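Local coordinates for cutm, flavoprotein of carbon monoxide dehydrogenase (Hydrogenophaga pseudoflava, PDB 1FFV) that binds FAD as the flavoprotein subunit of carbon monoxide dehydrogenase and probably passes on electrons from CO oxidation through its flavin, at residues Glu7-Lys12 and Pro48-Asp53; Arg61-Glu66 and Ser84-Ala89; Ser68-Gly73 and Val172-Gln177. All coordinates share one frame; numbering follows the deposited sequence.

Contact 1: residues Glu7-Lys12 and Pro48-Asp53; sequences EYHAPK and PEHLID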
# COMPACT_ATOMS: atom_id res chain seq x y z
N GLU C 7 0.16 -33.00 21.84
CA GLU C 7 -1.27 -33.12 22.12
C GLU C 7 -1.55 -32.40 23.44
O GLU C 7 -0.72 -32.41 24.35
CB GLU C 7 -1.70 -34.59 22.21
CG GLU C 7 -2.27 -35.19 20.92
CD GLU C 7 -3.56 -36.00 21.16
OE1 GLU C 7 -3.49 -37.06 21.83
OE2 GLU C 7 -4.64 -35.56 20.68
N TYR C 8 -2.71 -31.77 23.54
CA TYR C 8 -3.08 -31.02 24.73
C TYR C 8 -4.24 -31.66 25.50
O TYR C 8 -5.21 -32.13 24.91
CB TYR C 8 -3.42 -29.58 24.33
CG TYR C 8 -3.88 -28.67 25.45
CD1 TYR C 8 -2.97 -28.02 26.28
CD2 TYR C 8 -5.24 -28.42 25.64
CE1 TYR C 8 -3.40 -27.14 27.26
CE2 TYR C 8 -5.68 -27.54 26.62
CZ TYR C 8 -4.76 -26.90 27.42
OH TYR C 8 -5.22 -26.03 28.38
N HIS C 9 -4.11 -31.67 26.83
CA HIS C 9 -5.14 -32.23 27.71
C HIS C 9 -5.37 -31.26 28.86
O HIS C 9 -4.42 -30.69 29.40
CB HIS C 9 -4.67 -33.57 28.29
CG HIS C 9 -4.17 -34.55 27.26
ND1 HIS C 9 -4.98 -35.48 26.65
CD2 HIS C 9 -2.92 -34.75 26.77
CE1 HIS C 9 -4.26 -36.22 25.83
NE2 HIS C 9 -3.01 -35.80 25.88
N ALA C 10 -6.63 -31.07 29.25
CA ALA C 10 -6.97 -30.17 30.35
C ALA C 10 -7.97 -30.80 31.33
O ALA C 10 -9.14 -30.42 31.37
CB ALA C 10 -7.50 -28.84 29.81
N PRO C 11 -7.51 -31.78 32.12
CA PRO C 11 -8.37 -32.46 33.10
C PRO C 11 -8.88 -31.49 34.18
O PRO C 11 -8.26 -30.47 34.45
CB PRO C 11 -7.44 -33.53 33.66
CG PRO C 11 -6.09 -32.90 33.55
CD PRO C 11 -6.14 -32.32 32.16
N LYS C 12 -10.03 -31.81 34.76
CA LYS C 12 -10.61 -30.94 35.78
C LYS C 12 -10.46 -31.45 37.21
O LYS C 12 -10.99 -30.87 38.16
CB LYS C 12 -12.08 -30.66 35.46
CG LYS C 12 -12.27 -29.92 34.14
CD LYS C 12 -13.71 -29.49 33.93
CE LYS C 12 -13.88 -28.77 32.61
NZ LYS C 12 -13.03 -27.54 32.53
N PRO C 48 8.09 -33.03 24.93
CA PRO C 48 7.06 -34.01 25.29
C PRO C 48 5.96 -34.05 24.23
O PRO C 48 5.60 -33.02 23.65
CB PRO C 48 6.55 -33.48 26.63
CG PRO C 48 6.74 -32.00 26.52
CD PRO C 48 8.10 -31.90 25.87
N GLU C 49 5.46 -35.24 23.94
CA GLU C 49 4.41 -35.39 22.94
C GLU C 49 3.03 -35.04 23.49
O GLU C 49 2.10 -34.78 22.73
CB GLU C 49 4.47 -36.79 22.32
CG GLU C 49 5.74 -36.98 21.49
CD GLU C 49 5.98 -38.40 21.00
OE1 GLU C 49 6.99 -38.61 20.28
OE2 GLU C 49 5.18 -39.31 21.32
N HIS C 50 2.92 -34.97 24.81
CA HIS C 50 1.66 -34.65 25.47
C HIS C 50 1.85 -33.68 26.64
O HIS C 50 2.75 -33.86 27.46
CB HIS C 50 0.99 -35.92 26.02
CG HIS C 50 0.52 -36.86 24.96
ND1 HIS C 50 -0.77 -36.86 24.48
CD2 HIS C 50 1.16 -37.85 24.29
CE1 HIS C 50 -0.91 -37.80 23.56
NE2 HIS C 50 0.25 -38.42 23.43
N LEU C 51 1.01 -32.65 26.69
CA LEU C 51 1.06 -31.70 27.79
C LEU C 51 -0.26 -31.78 28.54
O LEU C 51 -1.34 -31.64 27.96
CB LEU C 51 1.29 -30.27 27.29
CG LEU C 51 2.71 -29.91 26.85
CD1 LEU C 51 2.80 -28.40 26.62
CD2 LEU C 51 3.70 -30.34 27.92
N ILE C 52 -0.17 -32.07 29.83
CA ILE C 52 -1.35 -32.17 30.67
C ILE C 52 -1.45 -30.90 31.49
O ILE C 52 -0.73 -30.71 32.46
CB ILE C 52 -1.29 -33.39 31.60
CG1 ILE C 52 -1.16 -34.66 30.78
CG2 ILE C 52 -2.54 -33.44 32.49
CD1 ILE C 52 -0.71 -35.84 31.59
N ASP C 53 -2.35 -30.02 31.06
CA ASP C 53 -2.57 -28.75 31.72
C ASP C 53 -3.36 -28.95 33.02
O ASP C 53 -4.48 -29.46 33.01
CB ASP C 53 -3.34 -27.81 30.77
CG ASP C 53 -3.37 -26.37 31.24
OD1 ASP C 53 -3.09 -26.09 32.43
OD2 ASP C 53 -3.69 -25.50 30.41
O HOH W 1 -6.55 -28.30 34.13
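Strands 7-9 and 50-53 run parallel in the small three-stranded sheet of the FAD-binding domain, with Glu7, Tyr8 and His9 level with His50, Leu51 and Ile52. Four backbone bonds join them: Glu7 N to Glu49 O, Leu51 N to Glu7 O, His9 N to Leu51 O, and Asp53 N to His9 O at 2.7 Å. On the face of His9 and His50 the two imidazoles meet rim to rim, their planes 26° apart. His9 NE2 and His50 ND1 are 2.8 Å apart in an almost straight bond (176°). Glu7 lies alongside His50, its OE1 at the ring edge 3.2 Å from His50 CE1, where its negative charge might polarise the imidazole. Farther along, Pro11 CG packs on Ile52 CG2 at 3.7 Å. Tyr8 works from the other face: with CG anti to the backbone N (chi1 177°), the ring reaches down the neighbouring strand and OH donates to Asp53 OD2 at 2.6 Å, on the anti side of the carboxylate and somewhat out of its plane. That oxygen also bonds a polar side chain of another protein chain, while OD1 takes the N-H of Asn55. Just past the pairing, a water donates to both Pro11 O and Asp53 O. Strand 50-53 sits between 7-9 and 28-31, with helix 14-24 against His9, His50 and Ile52 and helix 37-42 against Leu51, near the FAD: a parallel beta-alpha-beta arrangement of strand order 1-3-2.

Contact 2: residues Arg61-Glu66 and Ser84-Ala89; sequences RGIREE and SPIVQA. Unlike the reference sequence in segment 84-89: Ala89 (reference Gln).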
# COMPACT_ATOMS: atom_id res chain seq x y z
N ARG C 61 -5.76 -25.26 43.98
CA ARG C 61 -5.74 -23.84 44.31
C ARG C 61 -6.21 -23.55 45.73
O ARG C 61 -6.80 -24.40 46.40
CB ARG C 61 -6.60 -23.06 43.31
CG ARG C 61 -6.16 -23.29 41.87
CD ARG C 61 -6.96 -22.48 40.87
NE ARG C 61 -6.45 -22.69 39.51
CZ ARG C 61 -5.26 -22.26 39.06
NH1 ARG C 61 -4.44 -21.59 39.86
NH2 ARG C 61 -4.91 -22.49 37.79
N GLY C 62 -5.92 -22.34 46.21
CA GLY C 62 -6.34 -21.96 47.54
C GLY C 62 -5.25 -21.98 48.59
O GLY C 62 -4.30 -22.75 48.52
N ILE C 63 -5.39 -21.08 49.56
CA ILE C 63 -4.47 -20.95 50.67
C ILE C 63 -5.33 -20.98 51.93
O ILE C 63 -6.16 -20.09 52.15
CB ILE C 63 -3.70 -19.62 50.61
CG1 ILE C 63 -2.78 -19.60 49.38
CG2 ILE C 63 -2.90 -19.39 51.90
CD1 ILE C 63 -2.15 -18.24 49.10
N ARG C 64 -5.17 -22.01 52.75
CA ARG C 64 -5.96 -22.14 53.97
C ARG C 64 -5.14 -22.56 55.18
O ARG C 64 -3.93 -22.75 55.08
CB ARG C 64 -7.10 -23.13 53.75
CG ARG C 64 -6.64 -24.51 53.32
CD ARG C 64 -7.72 -25.22 52.51
NE ARG C 64 -7.18 -25.70 51.24
CZ ARG C 64 -7.01 -26.99 50.94
NH1 ARG C 64 -7.34 -27.92 51.82
NH2 ARG C 64 -6.47 -27.34 49.77
N GLU C 65 -5.82 -22.70 56.31
CA GLU C 65 -5.19 -23.11 57.55
C GLU C 65 -5.89 -24.31 58.18
O GLU C 65 -7.12 -24.35 58.28
CB GLU C 65 -5.17 -21.97 58.57
CG GLU C 65 -4.27 -20.80 58.19
CD GLU C 65 -4.15 -19.78 59.31
OE1 GLU C 65 -5.03 -18.90 59.40
OE2 GLU C 65 -3.19 -19.88 60.11
N GLU C 66 -5.09 -25.31 58.55
CA GLU C 66 -5.58 -26.51 59.20
C GLU C 66 -4.75 -26.61 60.47
O GLU C 66 -3.60 -27.05 60.45
CB GLU C 66 -5.39 -27.73 58.30
CG GLU C 66 -6.24 -27.69 57.04
CD GLU C 66 -6.07 -28.93 56.16
OE1 GLU C 66 -5.61 -29.98 56.66
OE2 GLU C 66 -6.42 -28.84 54.96
N SER C 84 -1.31 -12.74 49.63
CA SER C 84 -2.09 -13.51 50.60
C SER C 84 -1.96 -13.02 52.05
O SER C 84 -0.86 -13.01 52.61
CB SER C 84 -1.68 -14.98 50.55
OG SER C 84 -2.12 -15.67 51.70
N PRO C 85 -3.08 -12.57 52.66
CA PRO C 85 -3.00 -12.10 54.05
C PRO C 85 -2.61 -13.23 55.00
O PRO C 85 -2.00 -12.97 56.04
CB PRO C 85 -4.41 -11.54 54.31
CG PRO C 85 -5.27 -12.24 53.30
CD PRO C 85 -4.40 -12.28 52.08
N ILE C 86 -2.91 -14.47 54.64
CA ILE C 86 -2.53 -15.60 55.48
C ILE C 86 -1.01 -15.79 55.40
O ILE C 86 -0.33 -15.84 56.42
CB ILE C 86 -3.23 -16.92 55.06
CG1 ILE C 86 -4.72 -16.86 55.41
CG2 ILE C 86 -2.61 -18.11 55.79
CD1 ILE C 86 -5.49 -18.09 54.98
N VAL C 87 -0.47 -15.87 54.18
CA VAL C 87 0.97 -16.03 54.00
C VAL C 87 1.72 -14.85 54.62
O VAL C 87 2.78 -15.04 55.19
CB VAL C 87 1.37 -16.20 52.51
CG1 VAL C 87 2.87 -16.36 52.38
CG2 VAL C 87 0.69 -17.42 51.91
N GLN C 88 1.16 -13.65 54.54
CA GLN C 88 1.80 -12.46 55.10
C GLN C 88 1.91 -12.47 56.63
O GLN C 88 2.90 -12.02 57.19
CB GLN C 88 1.06 -11.20 54.67
CG GLN C 88 1.29 -10.79 53.23
CD GLN C 88 0.53 -9.53 52.86
OE1 GLN C 88 0.31 -9.28 51.67
NE2 GLN C 88 0.12 -8.75 53.86
N ALA C 89 0.87 -12.97 57.29
CA ALA C 89 0.84 -13.01 58.74
C ALA C 89 1.49 -14.24 59.35
O ALA C 89 2.16 -14.14 60.39
CB ALA C 89 -0.60 -12.88 59.23
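Apolar contact between Ile63 and the start of helix 85-90 carries this strand-to-helix junction. The Ile63 and Ile86 side chains overlap alongside one another, reaching opposite ways, Ile63 CG2 coming to 4.0 Å from Ile86 CB, while Ile86 CD1 reaches over to Ile63 O at 3.5 Å. CG1 of Ile63 stands anti to the carbonyl carbon (chi1 -66°), which carries CD1 on to Ser84 CB at 3.6 Å and to Val87 CG2 at 4.1 Å. The aliphatic part of Glu65 adds a further touch, its CG 4.0 Å from Ile86 CG2.

No hydrogen bond crosses between the segments; the polar bonds here lie within each segment or run to a residue just beyond it. Ser84 is the N-cap of the helix, and its OG accepts from Val87 N at 3.0 Å in a nearly straight bond (176°). The same hydroxyl lies against the methyls of Ile63, so the cap is packed into the apolar contact. On the strand, Arg64 pairs with Glu66, and Glu65 OE2 makes a salt bridge to Arg90, one residue beyond the 84-89 segment on the same helix.

Strand 63-66 is the edge of the antiparallel sheet, next to 69-73, whose Val70 also touches Ile86; Val87 meanwhile packs on helix 92-97.

Contact 3: residues Ser68-Gly73 and Val172-Gln177; sequences STVVIG and VPAFAQ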
# COMPACT_ATOMS: atom_id res chain seq x y z
N SER C 68 -2.29 -25.54 62.98
CA SER C 68 -1.16 -24.62 62.92
C SER C 68 -0.36 -24.77 61.62
O SER C 68 0.77 -24.29 61.51
CB SER C 68 -0.26 -24.83 64.13
OG SER C 68 0.13 -26.19 64.24
N THR C 69 -0.95 -25.45 60.64
CA THR C 69 -0.30 -25.68 59.35
C THR C 69 -0.91 -24.81 58.26
O THR C 69 -2.13 -24.74 58.13
CB THR C 69 -0.45 -27.16 58.93
OG1 THR C 69 0.17 -28.01 59.90
CG2 THR C 69 0.18 -27.41 57.57
N VAL C 70 -0.06 -24.11 57.50
CA VAL C 70 -0.56 -23.29 56.40
C VAL C 70 -0.57 -24.21 55.18
O VAL C 70 0.41 -24.91 54.90
CB VAL C 70 0.33 -22.05 56.14
CG1 VAL C 70 -0.16 -21.30 54.91
CG2 VAL C 70 0.29 -21.13 57.35
N VAL C 71 -1.71 -24.26 54.50
CA VAL C 71 -1.86 -25.10 53.32
C VAL C 71 -1.92 -24.23 52.07
O VAL C 71 -2.79 -23.35 51.94
CB VAL C 71 -3.14 -25.96 53.42
CG1 VAL C 71 -3.14 -27.03 52.34
CG2 VAL C 71 -3.23 -26.59 54.80
N ILE C 72 -0.98 -24.46 51.17
CA ILE C 72 -0.88 -23.71 49.93
C ILE C 72 -1.05 -24.61 48.71
O ILE C 72 -0.28 -25.56 48.51
CB ILE C 72 0.49 -22.99 49.83
CG1 ILE C 72 0.71 -22.09 51.05
CG2 ILE C 72 0.56 -22.18 48.56
CD1 ILE C 72 2.10 -21.48 51.14
N GLY C 73 -2.07 -24.32 47.89
CA GLY C 73 -2.31 -25.10 46.69
C GLY C 73 -1.10 -25.05 45.76
O GLY C 73 -0.53 -23.99 45.55
N VAL C 172 3.09 -26.03 55.36
CA VAL C 172 4.18 -25.48 56.15
C VAL C 172 3.69 -24.97 57.50
O VAL C 172 2.61 -24.39 57.60
CB VAL C 172 5.00 -24.40 55.35
CG1 VAL C 172 4.21 -23.86 54.18
CG2 VAL C 172 5.48 -23.28 56.25
N PRO C 173 4.44 -25.29 58.57
CA PRO C 173 4.05 -24.84 59.91
C PRO C 173 4.10 -23.33 60.03
O PRO C 173 5.02 -22.68 59.54
CB PRO C 173 5.09 -25.53 60.82
CG PRO C 173 6.24 -25.80 59.91
CD PRO C 173 5.58 -26.22 58.63
N ALA C 174 3.05 -22.76 60.60
CA ALA C 174 2.98 -21.32 60.78
C ALA C 174 4.12 -20.89 61.69
O ALA C 174 4.48 -21.60 62.63
CB ALA C 174 1.64 -20.92 61.39
N PHE C 175 4.72 -19.75 61.38
CA PHE C 175 5.82 -19.22 62.17
C PHE C 175 5.31 -18.97 63.59
O PHE C 175 4.23 -18.41 63.78
CB PHE C 175 6.31 -17.88 61.60
CG PHE C 175 7.22 -18.01 60.41
CD1 PHE C 175 7.44 -19.24 59.79
CD2 PHE C 175 7.87 -16.88 59.91
CE1 PHE C 175 8.28 -19.34 58.68
CE2 PHE C 175 8.71 -16.97 58.80
CZ PHE C 175 8.91 -18.20 58.19
N ALA C 176 6.08 -19.42 64.57
CA ALA C 176 5.70 -19.18 65.96
C ALA C 176 5.98 -17.69 66.20
O ALA C 176 6.89 -17.13 65.59
CB ALA C 176 6.54 -20.04 66.89
N GLN C 177 5.16 -17.05 67.04
CA GLN C 177 5.33 -15.62 67.33
C GLN C 177 6.78 -15.27 67.71
O GLN C 177 7.38 -15.89 68.60
CB GLN C 177 4.36 -15.20 68.45
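Val70 N donates to Val172 O over 2.7 Å, the shortest polar bond between 68-73 and 172-177, approaching 21° out of the carbonyl plane. Val172 N returns a bond to Val70 O at 2.9 Å, in the plane of the Val70 carbonyl; with both bonds made, the valines are an antiparallel hydrogen-bonded pair. One step on, Thr69 faces Pro173 as a non-hydrogen-bonded pair with CA atoms 4.5 Å apart. Proline has no N-H to give, and at this position none is called for across the pair. The ladder then resumes where the strand turns into loop: Ala174 N donates to Ser68 O at 2.9 Å, nearly straight at 175°.

The side chains add a lighter apolar layer. Val70 turns CG1 anti to the backbone N (chi1 175°), which leaves CG2 as the branch nearest Ala174 CB, at 4.3 Å. Ile72 brings its CD1 to 4.4 Å from Val172 CG1, on the same face as Val70. Leu91 packs against both valines there, and Arg90 of helix 85-90 touches Val70 and Ala174. Thr69 and Pro173 lie on the other face.

Three well-aligned backbone bonds with loose methyl contacts beside them imply that main-chain pairing, more than side-chain interlock, joins these strands, which come from parts of the sequence almost a hundred residues apart.

Overall arrangement
All three contacts fall in the FAD-binding part of the chain, on two different sheets. Contact 1 closes first, in the parallel sheet; its centre is about 29 Å from that of contact 2 and 32 Å from that of contact 3. Contacts 2 and 3, with centres about 8 Å apart, share the antiparallel sheet, where 63-66 and 69-73 are neighbours bonded through Arg64 O to Val71 N. Their segments alternate along the chain, so helix 85-90 comes between the two paired strands in the sequence. The FAD comes closest to contact 1, about 7 Å from the Leu51 side chain; the split into a parallel and an antiparallel sheet fits the two-subdomain architecture of this family's FAD-binding domain.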